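Local structure of probable GTP-binding protein EngB (Pyrococcus horikoshii, 2CXX) at residues R9-K14 / V129-K134; H74-N79 / Q116-L121. The protein binds guanine nucleotides as a probable GTPase of the EngB family and is probably needed for normal cell division and septation. One frame throughout, in Å; residues are numbered along the deposited sequence.

How the contacts relate
Both contacts belong to one G domain and lie on opposite sides of the chain's centre, their own centres about 23 Å apart and their nearest atoms about 10 Å apart. Contact 1 joins the phosphate-binding loop 9-14 to segment 129-134, the guanine-recognition element, and GDP spans the two. Contact 2 pairs helix 62-79 with helix 110-120 away from the nucleotide; along the chain it is nested within the loop that contact 1 closes. The next strand after helix 110-120 is 125-130, whose end carries Asn130 into contact 1. A looser tie to the site runs through Ile76, whose side chain comes within about 4 Å of that of Met51, a predicted GTP-binding residue.

Contact 1 of 2, residues R9-K14 / V129-K134; sequences RSNVGK and VNKLDK. With GDP (guanosine-5'-diphosphate), chain D.
The guanine nucleotide site is closed here by two hydrogen bonds between the P-loop and the NKxD motif, Val12 O to Asn130 and Asn11 O to Lys131. Asn130 ND2 gives Val12 O a nearly straight bond of 2.9 Å (172°), in the carbonyl plane and on a lone pair. Asn130 CB points toward the P-loop and CG stands anti to the backbone N (chi1 -164°); while ND2 makes this bond, OD1 is held by the backbone N of Ala165. Lys131 runs extended beyond CG across one face of the guanine, its CG 3.7 Å from GDP C6, and its NZ meets Asn11 O at 3.0 Å, close to the line of the carbonyl bond (161°); Asp91 supplies that ammonium with a salt bridge. Gly13 CA passes 3.6 Å from Asn130 ND2. At the far end of the base, Asp133 OD1 accepts from GDP N1 and OD2 from GDP N2, each at 2.7 Å, a paired reading of guanine. The backbone N atoms of Gly13 and Lys14 both donate to GDP O2B. Phosphate grip and base recognition are thus coupled directly through protein, an arrangement typical of the nucleotide site of P-loop GTPases.

Contact 2 of 2, residues H74-N79 / Q116-L121; sequences HFIEDN and QFLREL
The Phe117 ring meets Glu77 at its edge, where Glu77 CG lies near the ring plane, 4.0 Å from CZ, and Ile76 CG2 approaches obliquely, 4.1 Å from CE2. Phe117 CB points toward helix 62-79 and CG stands anti to the backbone N (chi1 161°). The extended Glu77 side chain crosses the ring at about a right angle, its carboxylate plane turned 50° from it. Two other rings each have a neighbour from 74-79 on one face. Asn79 ND2 sits 3.3 Å above the Phe75 ring plane, over its centre, and also donates to Phe75 O at 2.9 Å, a bond that helps hold the amide over the ring; the same carbonyl also accepts from Asn79 N. On one face of His74, Asp78 CG is offset toward the rim.

Apart from the Glu77 carboxylate, the groups that meet between the helices are apolar, and Ile76 CG2 is their meeting point. Placed anti to the backbone N, this methyl touches Leu121 CD2 at 3.7 Å, as well as Phe117 CE2 and Leu118 CD2. Leu121 CD2 also lies 4.0 Å from Glu77 CA, against the helix backbone. No hydrogen bond crosses.

The short helical segments run nearly parallel, with a crossing angle of -22° and axes 11.2 Å apart, a spacing bridged by side chains. Ile76 also packs on Ile123, in the loop between helix 110-120 and strand 125-130, while Phe75 touches Ile38 and Met51. The contact therefore joins the C-terminal end of helix 62-79 to the end of helix 110-120 and Leu121 just after it, two helices separated in sequence by strand 85-91 and helix 94-104.

Contact 1 of 2, residues R9-K14 / V129-K134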
loop_
_atom_site.group_PDB
_atom_site.type_symbol
_atom_site.label_atom_id
_atom_site.label_comp_id
_atom_site.label_asym_id
_atom_site.label_seq_id
_atom_site.Cartn_x
_atom_site.Cartn_y
_atom_site.Cartn_z
ATOM N N ARG A 9 5.433 -2.364 0.159
ATOM C CA ARG A 9 6.832 -2.774 0.311
ATOM C C ARG A 9 7.715 -1.532 0.329
ATOM O O ARG A 9 7.379 -0.457 -0.203
ATOM C CB ARG A 9 7.234 -3.702 -0.864
ATOM C CG ARG A 9 6.543 -5.049 -0.767
ATOM C CD ARG A 9 6.828 -6.004 -1.935
ATOM N NE ARG A 9 6.800 -5.283 -3.196
ATOM C CZ ARG A 9 7.873 -4.782 -3.822
ATOM N NH1 ARG A 9 9.107 -4.943 -3.364
ATOM N NH2 ARG A 9 7.717 -3.929 -4.815
ATOM N N SER A 10 8.857 -1.660 0.962
ATOM C CA SER A 10 9.783 -0.558 1.014
ATOM C C SER A 10 10.201 -0.112 -0.408
ATOM O O SER A 10 10.413 -0.916 -1.290
ATOM C CB SER A 10 11.062 -0.983 1.801
ATOM O OG SER A 10 12.004 0.071 1.759
ATOM N N ASN A 11 10.307 1.186 -0.572
ATOM C CA ASN A 11 10.734 1.867 -1.784
ATOM C C ASN A 11 9.703 1.910 -2.911
ATOM O O ASN A 11 10.068 2.214 -4.069
ATOM C CB ASN A 11 12.070 1.285 -2.288
ATOM C CG ASN A 11 13.042 2.390 -2.753
ATOM O OD1 ASN A 11 13.460 3.272 -1.952
ATOM N ND2 ASN A 11 13.360 2.381 -4.045
ATOM N N VAL A 12 8.415 1.670 -2.608
ATOM C CA VAL A 12 7.388 1.694 -3.703
ATOM C C VAL A 12 6.900 3.122 -3.904
ATOM O O VAL A 12 6.162 3.393 -4.856
ATOM C CB VAL A 12 6.142 0.767 -3.397
ATOM C CG1 VAL A 12 6.574 -0.739 -3.301
ATOM C CG2 VAL A 12 5.437 1.191 -2.065
ATOM N N GLY A 13 7.219 3.995 -2.942
ATOM C CA GLY A 13 6.836 5.400 -2.957
ATOM C C GLY A 13 5.724 5.769 -1.977
ATOM O O GLY A 13 5.014 6.728 -2.166
ATOM N N LYS A 14 5.570 4.991 -0.931
ATOM C CA LYS A 14 4.523 5.266 0.051
ATOM C C LYS A 14 4.709 6.567 0.788
ATOM O O LYS A 14 3.755 7.366 0.882
ATOM C CB LYS A 14 4.448 4.083 1.003
ATOM C CG LYS A 14 3.442 4.261 2.148
ATOM C CD LYS A 14 3.114 2.871 2.807
ATOM C CE LYS A 14 4.301 2.225 3.502
ATOM N NZ LYS A 14 4.779 3.156 4.572
ATOM N N VAL A 129 -1.367 2.102 -7.650
ATOM C CA VAL A 129 -0.354 1.532 -8.530
ATOM C C VAL A 129 0.593 2.686 -8.903
ATOM O O VAL A 129 0.384 3.435 -9.855
ATOM C CB VAL A 129 -1.022 0.879 -9.742
ATOM C CG1 VAL A 129 0.085 0.235 -10.607
ATOM C CG2 VAL A 129 -2.057 -0.219 -9.240
ATOM N N ASN A 130 1.663 2.788 -8.135
ATOM C CA ASN A 130 2.571 3.905 -8.243
ATOM C C ASN A 130 3.654 3.698 -9.280
ATOM O O ASN A 130 3.883 2.583 -9.756
ATOM C CB ASN A 130 3.188 4.189 -6.861
ATOM C CG ASN A 130 3.840 5.575 -6.776
ATOM O OD1 ASN A 130 3.340 6.518 -7.368
ATOM N ND2 ASN A 130 4.921 5.711 -6.010
ATOM N N LYS A 131 4.283 4.810 -9.612
ATOM C CA LYS A 131 5.381 4.901 -10.596
ATOM C C LYS A 131 4.841 4.713 -12.000
ATOM O O LYS A 131 5.485 4.151 -12.892
ATOM C CB LYS A 131 6.486 3.894 -10.305
ATOM C CG LYS A 131 6.988 4.017 -8.824
ATOM C CD LYS A 131 8.353 3.361 -8.631
ATOM C CE LYS A 131 8.874 3.415 -7.157
ATOM N NZ LYS A 131 10.081 2.505 -7.027
ATOM N N LEU A 132 3.650 5.245 -12.201
ATOM C CA LEU A 132 3.029 5.104 -13.499
ATOM C C LEU A 132 3.909 5.604 -14.655
ATOM O O LEU A 132 3.845 5.103 -15.802
ATOM C CB LEU A 132 1.717 5.878 -13.474
ATOM C CG LEU A 132 0.900 5.942 -14.747
ATOM C CD1 LEU A 132 0.686 4.518 -15.276
ATOM C CD2 LEU A 132 -0.436 6.638 -14.431
ATOM N N ASP A 133 4.743 6.594 -14.343
ATOM C CA ASP A 133 5.632 7.181 -15.331
ATOM C C ASP A 133 6.686 6.185 -15.864
ATOM O O ASP A 133 7.325 6.432 -16.888
ATOM C CB ASP A 133 6.289 8.420 -14.695
ATOM C CG ASP A 133 6.982 8.105 -13.387
ATOM O OD1 ASP A 133 6.286 7.853 -12.377
ATOM O OD2 ASP A 133 8.228 8.136 -13.362
ATOM N N LYS A 134 6.837 5.037 -15.217
ATOM C CA LYS A 134 7.814 4.022 -15.632
ATOM C C LYS A 134 7.113 2.854 -16.325
ATOM O O LYS A 134 7.773 1.912 -16.789
ATOM C CB LYS A 134 8.520 3.445 -14.374
ATOM C CG LYS A 134 9.159 4.476 -13.416
ATOM C CD LYS A 134 9.855 3.813 -12.189
ATOM C CE LYS A 134 11.130 3.110 -12.556
ATOM N NZ LYS A 134 11.676 2.246 -11.403
HETATM P PB GDP D . 8.817 4.286 0.522
HETATM O O1B GDP D . 9.999 3.508 0.993
HETATM O O2B GDP D . 7.748 3.332 -0.145
HETATM O O3B GDP D . 8.300 5.398 1.412
HETATM O O3A GDP D . 9.356 5.076 -0.746
HETATM P PA GDP D . 9.771 6.574 -1.116
HETATM O O1A GDP D . 8.580 7.448 -1.082
HETATM O O2A GDP D . 10.905 7.081 -0.151
HETATM O "O5'" GDP D . 10.185 6.484 -2.663
HETATM C "C5'" GDP D . 11.216 5.564 -2.860
HETATM C "C4'" GDP D . 11.906 5.836 -4.202
HETATM O "O4'" GDP D . 10.901 5.796 -5.309
HETATM C "C3'" GDP D . 12.526 7.180 -4.383
HETATM O "O3'" GDP D . 13.821 7.409 -4.954
HETATM C "C2'" GDP D . 11.378 8.065 -4.914
HETATM O "O2'" GDP D . 11.943 9.197 -5.677
HETATM C "C1'" GDP D . 10.857 7.104 -5.987
HETATM N N9 GDP D . 9.462 7.334 -6.387
HETATM C C8 GDP D . 8.327 7.512 -5.565
HETATM N N7 GDP D . 7.278 7.666 -6.297
HETATM C C5 GDP D . 7.639 7.603 -7.617
HETATM C C6 GDP D . 6.949 7.695 -8.865
HETATM O O6 GDP D . 5.773 7.880 -8.924
HETATM N N1 GDP D . 7.670 7.566 -10.048
HETATM C C2 GDP D . 9.021 7.364 -10.023
HETATM N N2 GDP D . 9.689 7.251 -11.221
HETATM N N3 GDP D . 9.686 7.277 -8.881
HETATM C C4 GDP D . 9.033 7.391 -7.670
#

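Contact 2 of 2, residues H74-N79 / Q116-L121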
loop_
_atom_site.group_PDB
_atom_site.type_symbol
_atom_site.label_atom_id
_atom_site.label_comp_id
_atom_site.label_asym_id
_atom_site.label_seq_id
_atom_site.Cartn_x
_atom_site.Cartn_y
_atom_site.Cartn_z
ATOM N N HIS A 74 -0.591 -7.720 13.616
ATOM C CA HIS A 74 -1.236 -7.625 14.911
ATOM C C HIS A 74 -1.990 -6.284 15.064
ATOM O O HIS A 74 -3.118 -6.253 15.487
ATOM C CB HIS A 74 -0.204 -7.838 16.032
ATOM C CG HIS A 74 -0.831 -8.048 17.383
ATOM N ND1 HIS A 74 -1.761 -9.035 17.616
ATOM C CD2 HIS A 74 -0.769 -7.316 18.526
ATOM C CE1 HIS A 74 -2.254 -8.900 18.838
ATOM N NE2 HIS A 74 -1.669 -7.865 19.411
ATOM N N PHE A 75 -1.372 -5.189 14.676
ATOM C CA PHE A 75 -2.071 -3.914 14.759
ATOM C C PHE A 75 -3.346 -3.935 13.898
ATOM O O PHE A 75 -4.465 -3.595 14.355
ATOM C CB PHE A 75 -1.158 -2.800 14.256
ATOM C CG PHE A 75 -1.769 -1.446 14.379
ATOM C CD1 PHE A 75 -1.561 -0.684 15.539
ATOM C CD2 PHE A 75 -2.597 -0.953 13.355
ATOM C CE1 PHE A 75 -2.166 0.545 15.681
ATOM C CE2 PHE A 75 -3.210 0.283 13.488
ATOM C CZ PHE A 75 -3.000 1.035 14.656
ATOM N N ILE A 76 -3.208 -4.369 12.652
ATOM C CA ILE A 76 -4.414 -4.345 11.773
ATOM C C ILE A 76 -5.495 -5.332 12.242
ATOM O O ILE A 76 -6.701 -5.030 12.217
ATOM C CB ILE A 76 -4.018 -4.631 10.288
ATOM C CG1 ILE A 76 -3.058 -3.553 9.819
ATOM C CG2 ILE A 76 -5.265 -4.688 9.405
ATOM C CD1 ILE A 76 -2.378 -3.822 8.454
ATOM N N GLU A 77 -5.086 -6.494 12.704
ATOM C CA GLU A 77 -6.085 -7.425 13.242
ATOM C C GLU A 77 -6.759 -6.778 14.448
ATOM O O GLU A 77 -7.984 -6.786 14.547
ATOM C CB GLU A 77 -5.428 -8.715 13.728
ATOM C CG GLU A 77 -5.151 -9.704 12.607
ATOM C CD GLU A 77 -4.350 -10.928 13.078
ATOM O OE1 GLU A 77 -4.377 -11.929 12.338
ATOM O OE2 GLU A 77 -3.712 -10.898 14.165
ATOM N N ASP A 78 -5.988 -6.194 15.346
ATOM C CA ASP A 78 -6.575 -5.611 16.578
ATOM C C ASP A 78 -7.427 -4.354 16.409
ATOM O O ASP A 78 -8.340 -4.082 17.211
ATOM C CB ASP A 78 -5.481 -5.267 17.586
ATOM C CG ASP A 78 -4.814 -6.470 18.175
ATOM O OD1 ASP A 78 -5.264 -7.583 17.905
ATOM O OD2 ASP A 78 -3.833 -6.283 18.931
ATOM N N ASN A 79 -7.109 -3.580 15.395
ATOM C CA ASN A 79 -7.804 -2.333 15.120
ATOM C C ASN A 79 -8.716 -2.408 13.887
ATOM O O ASN A 79 -9.244 -1.386 13.448
ATOM C CB ASN A 79 -6.776 -1.249 14.901
ATOM C CG ASN A 79 -6.033 -0.885 16.149
ATOM O OD1 ASN A 79 -6.505 -0.047 16.948
ATOM N ND2 ASN A 79 -4.870 -1.491 16.355
ATOM N N GLN A 116 -4.502 -10.151 0.175
ATOM C CA GLN A 116 -5.441 -11.203 0.534
ATOM C C GLN A 116 -5.697 -11.231 2.013
ATOM O O GLN A 116 -6.833 -11.555 2.443
ATOM C CB GLN A 116 -4.964 -12.559 0.024
ATOM C CG GLN A 116 -5.026 -12.611 -1.509
ATOM C CD GLN A 116 -4.553 -13.945 -2.101
ATOM O OE1 GLN A 116 -4.272 -14.891 -1.364
ATOM N NE2 GLN A 116 -4.498 -14.031 -3.434
ATOM N N PHE A 117 -4.707 -10.797 2.796
ATOM C CA PHE A 117 -4.887 -10.734 4.236
ATOM C C PHE A 117 -5.958 -9.656 4.548
ATOM O O PHE A 117 -6.889 -9.894 5.348
ATOM C CB PHE A 117 -3.535 -10.422 4.902
ATOM C CG PHE A 117 -3.638 -9.877 6.319
ATOM C CD1 PHE A 117 -3.978 -10.719 7.408
ATOM C CD2 PHE A 117 -3.369 -8.537 6.575
ATOM C CE1 PHE A 117 -4.038 -10.216 8.714
ATOM C CE2 PHE A 117 -3.419 -8.021 7.846
ATOM C CZ PHE A 117 -3.747 -8.842 8.945
ATOM N N LEU A 118 -5.844 -8.487 3.931
ATOM C CA LEU A 118 -6.837 -7.447 4.187
ATOM C C LEU A 118 -8.241 -7.931 3.819
ATOM O O LEU A 118 -9.238 -7.525 4.465
ATOM C CB LEU A 118 -6.520 -6.182 3.386
ATOM C CG LEU A 118 -5.195 -5.498 3.839
ATOM C CD1 LEU A 118 -4.797 -4.392 2.891
ATOM C CD2 LEU A 118 -5.368 -4.899 5.277
ATOM N N ARG A 119 -8.332 -8.777 2.791
ATOM C CA ARG A 119 -9.664 -9.273 2.369
ATOM C C ARG A 119 -10.232 -10.204 3.427
ATOM O O ARG A 119 -11.428 -10.140 3.707
ATOM C CB ARG A 119 -9.571 -9.970 0.995
ATOM C CG ARG A 119 -10.957 -10.541 0.426
ATOM C CD ARG A 119 -11.861 -9.379 -0.044
ATOM N NE ARG A 119 -13.287 -9.760 -0.148
ATOM C CZ ARG A 119 -13.955 -9.856 -1.287
ATOM N NH1 ARG A 119 -13.323 -9.630 -2.438
ATOM N NH2 ARG A 119 -15.280 -10.073 -1.267
ATOM N N GLU A 120 -9.398 -11.024 4.046
ATOM C CA GLU A 120 -9.853 -11.896 5.150
ATOM C C GLU A 120 -10.345 -11.055 6.294
ATOM O O GLU A 120 -11.177 -11.506 7.047
ATOM C CB GLU A 120 -8.734 -12.796 5.708
ATOM C CG GLU A 120 -8.326 -13.917 4.783
ATOM C CD GLU A 120 -7.296 -14.832 5.401
ATOM O OE1 GLU A 120 -7.113 -14.781 6.647
ATOM O OE2 GLU A 120 -6.674 -15.607 4.628
ATOM N N LEU A 121 -9.828 -9.837 6.429
ATOM C CA LEU A 121 -10.262 -8.956 7.525
ATOM C C LEU A 121 -11.419 -8.008 7.196
ATOM O O LEU A 121 -11.806 -7.207 8.035
ATOM C CB LEU A 121 -9.061 -8.119 8.001
ATOM C CG LEU A 121 -8.250 -8.787 9.117
ATOM C CD1 LEU A 121 -7.804 -10.180 8.719
ATOM C CD2 LEU A 121 -7.023 -7.915 9.417
#